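Local coordinates for protein replicative DNA helicase (PDB 4O1R) that is represented here by its DnaB intein, which probably excises itself by protein splicing and joins the flanking sequences, at residues G55-L66 with D109-E120; L25-V33 with K45-S53. All coordinates share one frame; numbering follows the deposited sequence.

How the interactions relate
Interaction 2 comes first along the chain and is complete before interaction 1 begins. It joins strand 31-37 and the loop before it to strand 42-55. Interaction 1 then pairs the next strand, 57-64, with the long strand 106-126. The chain bends sharply at I56, between strands 42-55 and 57-64. The two contacts lie on opposite sides of the chain's centre, with their own centres about 23 Å apart. They share one curled antiparallel sheet, because strand 106-126 pairs with both 42-55 and 57-64. This one long strand therefore links the two contacts. Such curled, all-beta architecture is that of the Hint fold of inteins.

Interaction 1: residues G55-L66 with D109-E120; sequences GIKPLFTLTTRL and DEIVSITYSGEE. Unlike the reference sequence in segment 109-120: T115 (reference Glu).
Strand 57-64 pairs antiparallel with residues 109-120 of the long strand 106-126 in the curled sheet of the Hint fold. The ladder runs from K57-E120 to T64-I111. A classic beta bulge sets V112 and S113 against T63, and V112 N bonds to T63 O at 2.9 Å. The register also slips between P58 and F60.

On one face, the Y116 ring turns its edge to the face of the F60 ring, planes at 62°, centroids 5.6 Å apart. T61, on the other face, shares a hydrogen bond with S117 (OG1 to OG, 2.9 Å). A water bonds to T61 O, T63 OG1 and S113 OG.

At the far end, T64 OG1 meets D109 OD2 from above the carboxylate plane at 2.7 Å. L66 N lies 3.1 Å from D109 OD2, on the oxygen's syn lone pair. Y107 OH bonds to the same oxygen. A bend at chi3 (55°) lays the R65 guanidinium face over E110 CB. R65 NH1 and E110 OE1 form a long salt bridge of 3.5 Å, and no N-H points at the oxygen.

Strand 69-72 also pairs with 57-64, and its R71 forms a salt bridge with E120. L96 of strand 95-99 packs on L62 and I111.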
loop_
_atom_site.group_PDB
_atom_site.type_symbol
_atom_site.label_atom_id
_atom_site.label_comp_id
_atom_site.label_asym_id
_atom_site.label_seq_id
_atom_site.Cartn_x
_atom_site.Cartn_y
_atom_site.Cartn_z
ATOM N N GLY A 55 2.530 -16.344 2.192
ATOM C CA GLY A 55 2.330 -17.218 3.355
ATOM C C GLY A 55 1.565 -16.516 4.458
ATOM O O GLY A 55 0.951 -15.469 4.226
ATOM N N ILE A 56 1.596 -17.104 5.649
ATOM C CA ILE A 56 0.921 -16.558 6.813
ATOM C C ILE A 56 1.938 -15.807 7.649
ATOM O O ILE A 56 2.975 -16.367 8.016
ATOM C CB ILE A 56 0.271 -17.690 7.620
ATOM C CG1 ILE A 56 -0.886 -18.306 6.815
ATOM C CG2 ILE A 56 -0.223 -17.161 8.975
ATOM C CD1 ILE A 56 -1.391 -19.643 7.356
ATOM N N LYS A 57 1.661 -14.529 7.917
ATOM C CA LYS A 57 2.605 -13.659 8.614
ATOM C C LYS A 57 1.868 -12.759 9.596
ATOM O O LYS A 57 0.660 -12.543 9.465
ATOM C CB LYS A 57 3.385 -12.804 7.598
ATOM C CG LYS A 57 4.342 -13.687 6.795
ATOM C CD LYS A 57 5.173 -12.915 5.809
ATOM C CE LYS A 57 5.676 -13.827 4.706
ATOM N NZ LYS A 57 6.641 -14.839 5.198
ATOM N N PRO A 58 2.597 -12.196 10.574
ATOM C CA PRO A 58 2.003 -11.223 11.499
ATOM C C PRO A 58 1.639 -9.915 10.806
ATOM O O PRO A 58 2.378 -9.427 9.944
ATOM C CB PRO A 58 3.113 -10.999 12.548
ATOM C CG PRO A 58 4.101 -12.112 12.348
ATOM C CD PRO A 58 4.014 -12.456 10.893
ATOM N N LEU A 59 0.484 -9.380 11.173
ATOM C CA LEU A 59 -0.034 -8.138 10.617
ATOM C C LEU A 59 -0.182 -7.076 11.682
ATOM O O LEU A 59 -0.519 -7.387 12.836
ATOM C CB LEU A 59 -1.409 -8.368 9.975
ATOM C CG LEU A 59 -1.399 -9.077 8.623
ATOM C CD1 LEU A 59 -2.803 -9.465 8.213
ATOM C CD2 LEU A 59 -0.729 -8.208 7.555
ATOM N N PHE A 60 0.012 -5.827 11.252
ATOM C CA PHE A 60 -0.252 -4.653 12.084
ATOM C C PHE A 60 -1.268 -3.782 11.374
ATOM O O PHE A 60 -1.162 -3.575 10.168
ATOM C CB PHE A 60 1.039 -3.856 12.299
ATOM C CG PHE A 60 2.065 -4.595 13.108
ATOM C CD1 PHE A 60 2.871 -5.567 12.505
ATOM C CD2 PHE A 60 2.206 -4.354 14.470
ATOM C CE1 PHE A 60 3.805 -6.292 13.248
ATOM C CE2 PHE A 60 3.140 -5.076 15.223
ATOM C CZ PHE A 60 3.933 -6.034 14.606
ATOM N N THR A 61 -2.243 -3.277 12.128
ATOM C CA THR A 61 -3.223 -2.322 11.601
ATOM C C THR A 61 -2.719 -0.914 11.845
ATOM O O THR A 61 -2.458 -0.523 12.994
ATOM C CB THR A 61 -4.574 -2.508 12.275
ATOM O OG1 THR A 61 -4.972 -3.870 12.112
ATOM C CG2 THR A 61 -5.634 -1.615 11.641
ATOM N N LEU A 62 -2.563 -0.170 10.761
ATOM C CA LEU A 62 -2.138 1.219 10.822
ATOM C C LEU A 62 -3.322 2.091 10.438
ATOM O O LEU A 62 -3.969 1.823 9.429
ATOM C CB LEU A 62 -0.961 1.419 9.873
ATOM C CG LEU A 62 -0.359 2.826 9.789
ATOM C CD1 LEU A 62 1.112 2.727 9.440
ATOM C CD2 LEU A 62 -1.109 3.674 8.768
ATOM N N THR A 63 -3.607 3.108 11.253
ATOM C CA THR A 63 -4.727 4.019 10.998
ATOM C C THR A 63 -4.222 5.447 10.952
ATOM O O THR A 63 -3.373 5.831 11.765
ATOM C CB THR A 63 -5.803 3.874 12.096
ATOM O OG1 THR A 63 -6.172 2.497 12.211
ATOM C CG2 THR A 63 -7.057 4.689 11.779
ATOM N N THR A 64 -4.744 6.234 10.013
ATOM C CA THR A 64 -4.352 7.635 9.892
ATOM C C THR A 64 -5.447 8.557 10.433
ATOM O O THR A 64 -6.590 8.138 10.652
ATOM C CB THR A 64 -4.019 8.023 8.428
ATOM O OG1 THR A 64 -5.237 8.118 7.670
ATOM C CG2 THR A 64 -3.066 7.010 7.775
ATOM N N ARG A 65 -5.098 9.832 10.592
ATOM C CA ARG A 65 -6.002 10.846 11.140
ATOM C C ARG A 65 -7.265 11.040 10.295
ATOM O O ARG A 65 -8.341 11.269 10.851
ATOM C CB ARG A 65 -5.241 12.162 11.335
ATOM C CG ARG A 65 -6.030 13.305 11.980
ATOM C CD ARG A 65 -5.112 14.509 12.300
ATOM N NE ARG A 65 -4.378 14.989 11.116
ATOM C CZ ARG A 65 -3.254 15.716 11.146
ATOM N NH1 ARG A 65 -2.701 16.083 12.297
ATOM N NH2 ARG A 65 -2.673 16.073 10.007
ATOM N N LEU A 66 -7.141 10.934 8.973
ATOM C CA LEU A 66 -8.290 11.032 8.058
ATOM C C LEU A 66 -9.146 9.783 8.072
ATOM O O LEU A 66 -10.225 9.751 7.461
ATOM C CB LEU A 66 -7.827 11.271 6.623
ATOM C CG LEU A 66 -7.286 12.651 6.263
ATOM C CD1 LEU A 66 -7.012 12.635 4.811
ATOM C CD2 LEU A 66 -8.257 13.766 6.558
ATOM N N ASP A 109 -0.582 12.516 5.714
ATOM C CA ASP A 109 -1.518 12.294 6.811
ATOM C C ASP A 109 -0.782 11.771 8.039
ATOM O O ASP A 109 0.202 11.044 7.931
ATOM C CB ASP A 109 -2.617 11.314 6.388
ATOM C CG ASP A 109 -3.893 11.448 7.220
ATOM O OD1 ASP A 109 -4.005 12.359 8.068
ATOM O OD2 ASP A 109 -4.790 10.639 6.968
ATOM N N GLU A 110 -1.293 12.112 9.205
ATOM C CA GLU A 110 -0.711 11.694 10.469
ATOM C C GLU A 110 -1.158 10.283 10.857
ATOM O O GLU A 110 -2.353 9.960 10.779
ATOM C CB GLU A 110 -1.190 12.677 11.542
ATOM C CG GLU A 110 -0.557 12.451 12.888
ATOM C CD GLU A 110 -1.307 13.112 14.014
ATOM O OE1 GLU A 110 -2.556 13.071 14.020
ATOM O OE2 GLU A 110 -0.642 13.622 14.919
ATOM N N ILE A 111 -0.213 9.458 11.306
ATOM C CA ILE A 111 -0.544 8.161 11.907
ATOM C C ILE A 111 -1.106 8.378 13.304
ATOM O O ILE A 111 -0.467 9.052 14.137
ATOM C CB ILE A 111 0.703 7.271 12.013
ATOM C CG1 ILE A 111 1.247 6.948 10.621
ATOM C CG2 ILE A 111 0.377 5.967 12.775
ATOM C CD1 ILE A 111 2.650 6.395 10.637
ATOM N N VAL A 112 -2.295 7.825 13.560
ATOM C CA VAL A 112 -2.902 7.903 14.905
ATOM C C VAL A 112 -2.805 6.607 15.705
ATOM O O VAL A 112 -2.893 6.633 16.932
ATOM C CB VAL A 112 -4.368 8.435 14.888
ATOM C CG1 VAL A 112 -4.423 9.854 14.323
ATOM C CG2 VAL A 112 -5.278 7.518 14.108
ATOM N N SER A 113 -2.602 5.483 15.023
ATOM C CA SER A 113 -2.455 4.216 15.726
ATOM C C SER A 113 -1.767 3.169 14.890
ATOM O O SER A 113 -1.936 3.122 13.668
ATOM C CB SER A 113 -3.812 3.706 16.229
ATOM O OG SER A 113 -4.672 3.452 15.165
ATOM N N ILE A 114 -0.971 2.348 15.566
ATOM C CA ILE A 114 -0.432 1.114 14.987
ATOM C C ILE A 114 -0.653 0.023 16.021
ATOM O O ILE A 114 -0.255 0.180 17.184
ATOM C CB ILE A 114 1.067 1.209 14.615
ATOM C CG1 ILE A 114 1.311 2.363 13.635
ATOM C CG2 ILE A 114 1.527 -0.103 13.997
ATOM C CD1 ILE A 114 2.788 2.607 13.360
ATOM N N THR A 115 -1.278 -1.081 15.604
ATOM C CA THR A 115 -1.710 -2.115 16.539
ATOM C C THR A 115 -1.470 -3.485 15.939
ATOM O O THR A 115 -1.939 -3.765 14.838
ATOM C CB THR A 115 -3.242 -1.976 16.812
ATOM O OG1 THR A 115 -3.556 -0.658 17.294
ATOM C CG2 THR A 115 -3.732 -3.031 17.803
ATOM N N TYR A 116 -0.767 -4.355 16.656
ATOM C CA TYR A 116 -0.664 -5.742 16.225
ATOM C C TYR A 116 -2.065 -6.337 16.102
ATOM O O TYR A 116 -2.883 -6.203 17.013
ATOM C CB TYR A 116 0.198 -6.539 17.207
ATOM C CG TYR A 116 0.236 -7.999 16.862
ATOM C CD1 TYR A 116 0.786 -8.437 15.657
ATOM C CD2 TYR A 116 -0.289 -8.944 17.724
ATOM C CE1 TYR A 116 0.816 -9.793 15.328
ATOM C CE2 TYR A 116 -0.264 -10.296 17.404
ATOM C CZ TYR A 116 0.287 -10.710 16.207
ATOM O OH TYR A 116 0.312 -12.061 15.886
ATOM N N SER A 117 -2.344 -7.006 14.983
ATOM C CA SER A 117 -3.694 -7.551 14.776
ATOM C C SER A 117 -3.719 -9.004 14.295
ATOM O O SER A 117 -4.645 -9.425 13.602
ATOM C CB SER A 117 -4.507 -6.636 13.856
ATOM O OG SER A 117 -3.860 -6.479 12.623
ATOM N N GLY A 118 -2.693 -9.763 14.646
ATOM C CA GLY A 118 -2.730 -11.211 14.468
ATOM C C GLY A 118 -2.043 -11.662 13.205
ATOM O O GLY A 118 -1.423 -10.874 12.505
ATOM N N GLU A 119 -2.166 -12.946 12.919
ATOM C CA GLU A 119 -1.550 -13.549 11.737
ATOM C C GLU A 119 -2.618 -13.952 10.735
ATOM O O GLU A 119 -3.672 -14.480 11.107
ATOM C CB GLU A 119 -0.734 -14.790 12.126
ATOM C CG GLU A 119 0.442 -14.520 13.059
ATOM C CD GLU A 119 1.224 -15.775 13.400
ATOM O OE1 GLU A 119 0.697 -16.895 13.204
ATOM O OE2 GLU A 119 2.373 -15.628 13.863
ATOM N N GLU A 120 -2.338 -13.705 9.460
ATOM C CA GLU A 120 -3.214 -14.127 8.367
ATOM C C GLU A 120 -2.360 -14.393 7.156
ATOM O O GLU A 120 -1.193 -14.001 7.123
ATOM C CB GLU A 120 -4.205 -13.013 7.978
ATOM C CG GLU A 120 -5.123 -12.540 9.077
ATOM C CD GLU A 120 -6.201 -11.600 8.586
ATOM O OE1 GLU A 120 -6.211 -11.224 7.390
ATOM O OE2 GLU A 120 -7.051 -11.234 9.416
HETATM O O HOH W 1 -4.551 1.012 13.956
HETATM O O HOH W 2 -5.330 14.666 8.437
#

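Interaction 2: residues L25-V33 with K45-S53; sequences LVGKSGFAV and KAIVSNAFS
Strands 31-33 and 45-48 run antiparallel as part of a beta hairpin in the intein's Hint fold, their axes 133° apart and 4.4 Å at the closest. V33 and A46 form a hydrogen-bonded pair, with V33 N to A46 O at 2.9 Å and A46 N to V33 O at 2.8 Å. A32 faces I47 as a non-hydrogen-bonded pair. Next, V48 N bonds almost straight to F31 O, at 171°, and G30 N reaches V48 O. From G30 back toward L25 the chain opposite segment 45-53 is loop. A type II turn from L25 to K28 brings G27 N to A51 O at 3.1 Å.

V48 meets both F31 and V33 on one face. F31 lays a ring face over it, with V48 CB 3.9 Å from the ring centroid in a CH-pi contact. Chi1 of 62° sets F31 CG between its backbone N and carbonyl carbon, and turns the ring so that F31 CZ lies 3.6 Å from V48 CG1. V33 crosses V48 at about a right angle, CG2 to CG2. On the other face, A32 CB touches I47 CD1.

Near the turn, the A51 methyl lies against the L25 backbone and is also near L25 CB. L125 of strand 106-126 packs on A51, and L13 packs on F31. One water ties the loop to the strand: it accepts from A51 N at 2.9 Å and lies 2.7 Å from K28 O.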
loop_
_atom_site.group_PDB
_atom_site.type_symbol
_atom_site.label_atom_id
_atom_site.label_comp_id
_atom_site.label_asym_id
_atom_site.label_seq_id
_atom_site.Cartn_x
_atom_site.Cartn_y
_atom_site.Cartn_z
ATOM N N LEU A 25 -6.502 -11.053 -6.886
ATOM C CA LEU A 25 -5.650 -10.798 -8.046
ATOM C C LEU A 25 -4.542 -11.827 -8.228
ATOM O O LEU A 25 -3.808 -11.770 -9.211
ATOM C CB LEU A 25 -5.042 -9.395 -7.969
ATOM C CG LEU A 25 -6.090 -8.288 -8.093
ATOM C CD1 LEU A 25 -5.462 -6.974 -7.683
ATOM C CD2 LEU A 25 -6.655 -8.225 -9.509
ATOM N N VAL A 26 -4.413 -12.756 -7.282
ATOM C CA VAL A 26 -3.335 -13.756 -7.354
ATOM C C VAL A 26 -3.360 -14.468 -8.705
ATOM O O VAL A 26 -4.408 -14.940 -9.144
ATOM C CB VAL A 26 -3.354 -14.757 -6.161
ATOM C CG1 VAL A 26 -2.412 -15.923 -6.408
ATOM C CG2 VAL A 26 -2.987 -14.043 -4.877
ATOM N N GLY A 27 -2.207 -14.496 -9.368
ATOM C CA GLY A 27 -2.080 -15.181 -10.644
ATOM C C GLY A 27 -2.365 -14.312 -11.856
ATOM O O GLY A 27 -2.110 -14.734 -12.987
ATOM N N LYS A 28 -2.909 -13.117 -11.628
ATOM C CA LYS A 28 -3.191 -12.178 -12.719
ATOM C C LYS A 28 -1.964 -11.313 -12.985
ATOM O O LYS A 28 -1.100 -11.145 -12.111
ATOM C CB LYS A 28 -4.399 -11.286 -12.389
ATOM C CG LYS A 28 -5.680 -12.010 -11.937
ATOM C CD LYS A 28 -6.190 -13.019 -12.941
ATOM C CE LYS A 28 -7.620 -13.439 -12.607
ATOM N NZ LYS A 28 -8.118 -14.506 -13.518
ATOM N N SER A 29 -1.875 -10.753 -14.185
ATOM C CA SER A 29 -0.742 -9.891 -14.530
ATOM C C SER A 29 -1.083 -9.020 -15.722
ATOM O O SER A 29 -2.063 -9.278 -16.425
ATOM C CB SER A 29 0.509 -10.726 -14.833
ATOM O OG SER A 29 0.300 -11.537 -15.968
ATOM N N GLY A 30 -0.268 -7.996 -15.953
ATOM C CA GLY A 30 -0.427 -7.142 -17.123
ATOM C C GLY A 30 -1.587 -6.179 -17.007
ATOM O O GLY A 30 -2.163 -5.756 -18.012
ATOM N N PHE A 31 -1.944 -5.833 -15.779
ATOM C CA PHE A 31 -3.026 -4.885 -15.537
ATOM C C PHE A 31 -2.514 -3.702 -14.741
ATOM O O PHE A 31 -1.506 -3.804 -14.064
ATOM C CB PHE A 31 -4.185 -5.560 -14.799
ATOM C CG PHE A 31 -3.814 -6.090 -13.440
ATOM C CD1 PHE A 31 -3.962 -5.293 -12.299
ATOM C CD2 PHE A 31 -3.292 -7.371 -13.298
ATOM C CE1 PHE A 31 -3.608 -5.767 -11.043
ATOM C CE2 PHE A 31 -2.944 -7.865 -12.049
ATOM C CZ PHE A 31 -3.088 -7.057 -10.911
ATOM N N ALA A 32 -3.225 -2.585 -14.827
ATOM C CA ALA A 32 -2.783 -1.333 -14.210
ATOM C C ALA A 32 -3.500 -0.984 -12.917
ATOM O O ALA A 32 -4.727 -1.157 -12.786
ATOM C CB ALA A 32 -2.904 -0.190 -15.194
ATOM N N VAL A 33 -2.704 -0.492 -11.970
ATOM C CA VAL A 33 -3.175 0.067 -10.706
ATOM C C VAL A 33 -2.592 1.480 -10.575
ATOM O O VAL A 33 -1.862 1.935 -11.459
ATOM C CB VAL A 33 -2.798 -0.837 -9.500
ATOM C CG1 VAL A 33 -3.363 -2.244 -9.705
ATOM C CG2 VAL A 33 -1.285 -0.902 -9.304
ATOM N N LYS A 45 -0.603 5.658 -13.588
ATOM C CA LYS A 45 -0.976 4.279 -13.889
ATOM C C LYS A 45 0.286 3.422 -13.953
ATOM O O LYS A 45 1.285 3.821 -14.557
ATOM C CB LYS A 45 -1.723 4.218 -15.225
ATOM C CG LYS A 45 -2.886 5.193 -15.308
ATOM C CD LYS A 45 -3.520 5.217 -16.685
ATOM C CE LYS A 45 -4.619 6.271 -16.754
ATOM N NZ LYS A 45 -5.361 6.199 -18.047
ATOM N N ALA A 46 0.226 2.245 -13.337
ATOM C CA ALA A 46 1.382 1.360 -13.219
ATOM C C ALA A 46 0.993 -0.099 -13.429
ATOM O O ALA A 46 0.051 -0.595 -12.814
ATOM C CB ALA A 46 2.029 1.531 -11.857
ATOM N N ILE A 47 1.746 -0.792 -14.273
ATOM C CA ILE A 47 1.480 -2.196 -14.579
ATOM C C ILE A 47 1.974 -3.144 -13.479
ATOM O O ILE A 47 3.098 -3.026 -12.974
ATOM C CB ILE A 47 2.075 -2.606 -15.957
ATOM C CG1 ILE A 47 1.397 -1.810 -17.075
ATOM C CG2 ILE A 47 1.965 -4.131 -16.188
ATOM C CD1 ILE A 47 -0.087 -2.079 -17.259
ATOM N N VAL A 48 1.115 -4.086 -13.117
ATOM C CA VAL A 48 1.438 -5.140 -12.174
ATOM C C VAL A 48 1.849 -6.386 -12.951
ATOM O O VAL A 48 1.102 -6.853 -13.811
ATOM C CB VAL A 48 0.212 -5.456 -11.288
ATOM C CG1 VAL A 48 0.469 -6.666 -10.397
ATOM C CG2 VAL A 48 -0.175 -4.238 -10.458
ATOM N N SER A 49 3.038 -6.908 -12.648
ATOM C CA SER A 49 3.568 -8.088 -13.334
ATOM C C SER A 49 3.319 -9.413 -12.614
ATOM O O SER A 49 3.455 -10.480 -13.211
ATOM C CB SER A 49 5.076 -7.925 -13.548
ATOM O OG SER A 49 5.744 -7.798 -12.303
ATOM N N ASN A 50 2.989 -9.349 -11.328
ATOM C CA ASN A 50 2.818 -10.556 -10.515
ATOM C C ASN A 50 1.990 -10.198 -9.291
ATOM O O ASN A 50 2.157 -9.112 -8.738
ATOM C CB ASN A 50 4.192 -11.103 -10.072
ATOM C CG ASN A 50 4.157 -12.575 -9.694
ATOM O OD1 ASN A 50 3.234 -13.306 -10.052
ATOM N ND2 ASN A 50 5.190 -13.022 -8.978
ATOM N N ALA A 51 1.126 -11.116 -8.871
ATOM C CA ALA A 51 0.338 -10.982 -7.640
ATOM C C ALA A 51 0.359 -12.335 -6.961
ATOM O O ALA A 51 0.071 -13.344 -7.598
ATOM C CB ALA A 51 -1.094 -10.557 -7.956
ATOM N N PHE A 52 0.712 -12.363 -5.672
ATOM C CA PHE A 52 1.059 -13.636 -5.039
ATOM C C PHE A 52 0.897 -13.591 -3.527
ATOM O O PHE A 52 0.975 -12.526 -2.911
ATOM C CB PHE A 52 2.515 -14.006 -5.391
ATOM C CG PHE A 52 3.493 -12.896 -5.129
ATOM C CD1 PHE A 52 3.752 -11.918 -6.098
ATOM C CD2 PHE A 52 4.161 -12.810 -3.908
ATOM C CE1 PHE A 52 4.631 -10.881 -5.847
ATOM C CE2 PHE A 52 5.052 -11.775 -3.647
ATOM C CZ PHE A 52 5.296 -10.808 -4.622
ATOM N N SER A 53 0.706 -14.772 -2.951
ATOM C CA SER A 53 0.745 -14.990 -1.514
ATOM C C SER A 53 2.177 -15.184 -1.069
ATOM O O SER A 53 2.972 -15.838 -1.752
ATOM C CB SER A 53 -0.035 -16.267 -1.203
ATOM O OG SER A 53 0.173 -16.673 0.134
HETATM O O HOH W 3 0.270 -13.075 -10.784
#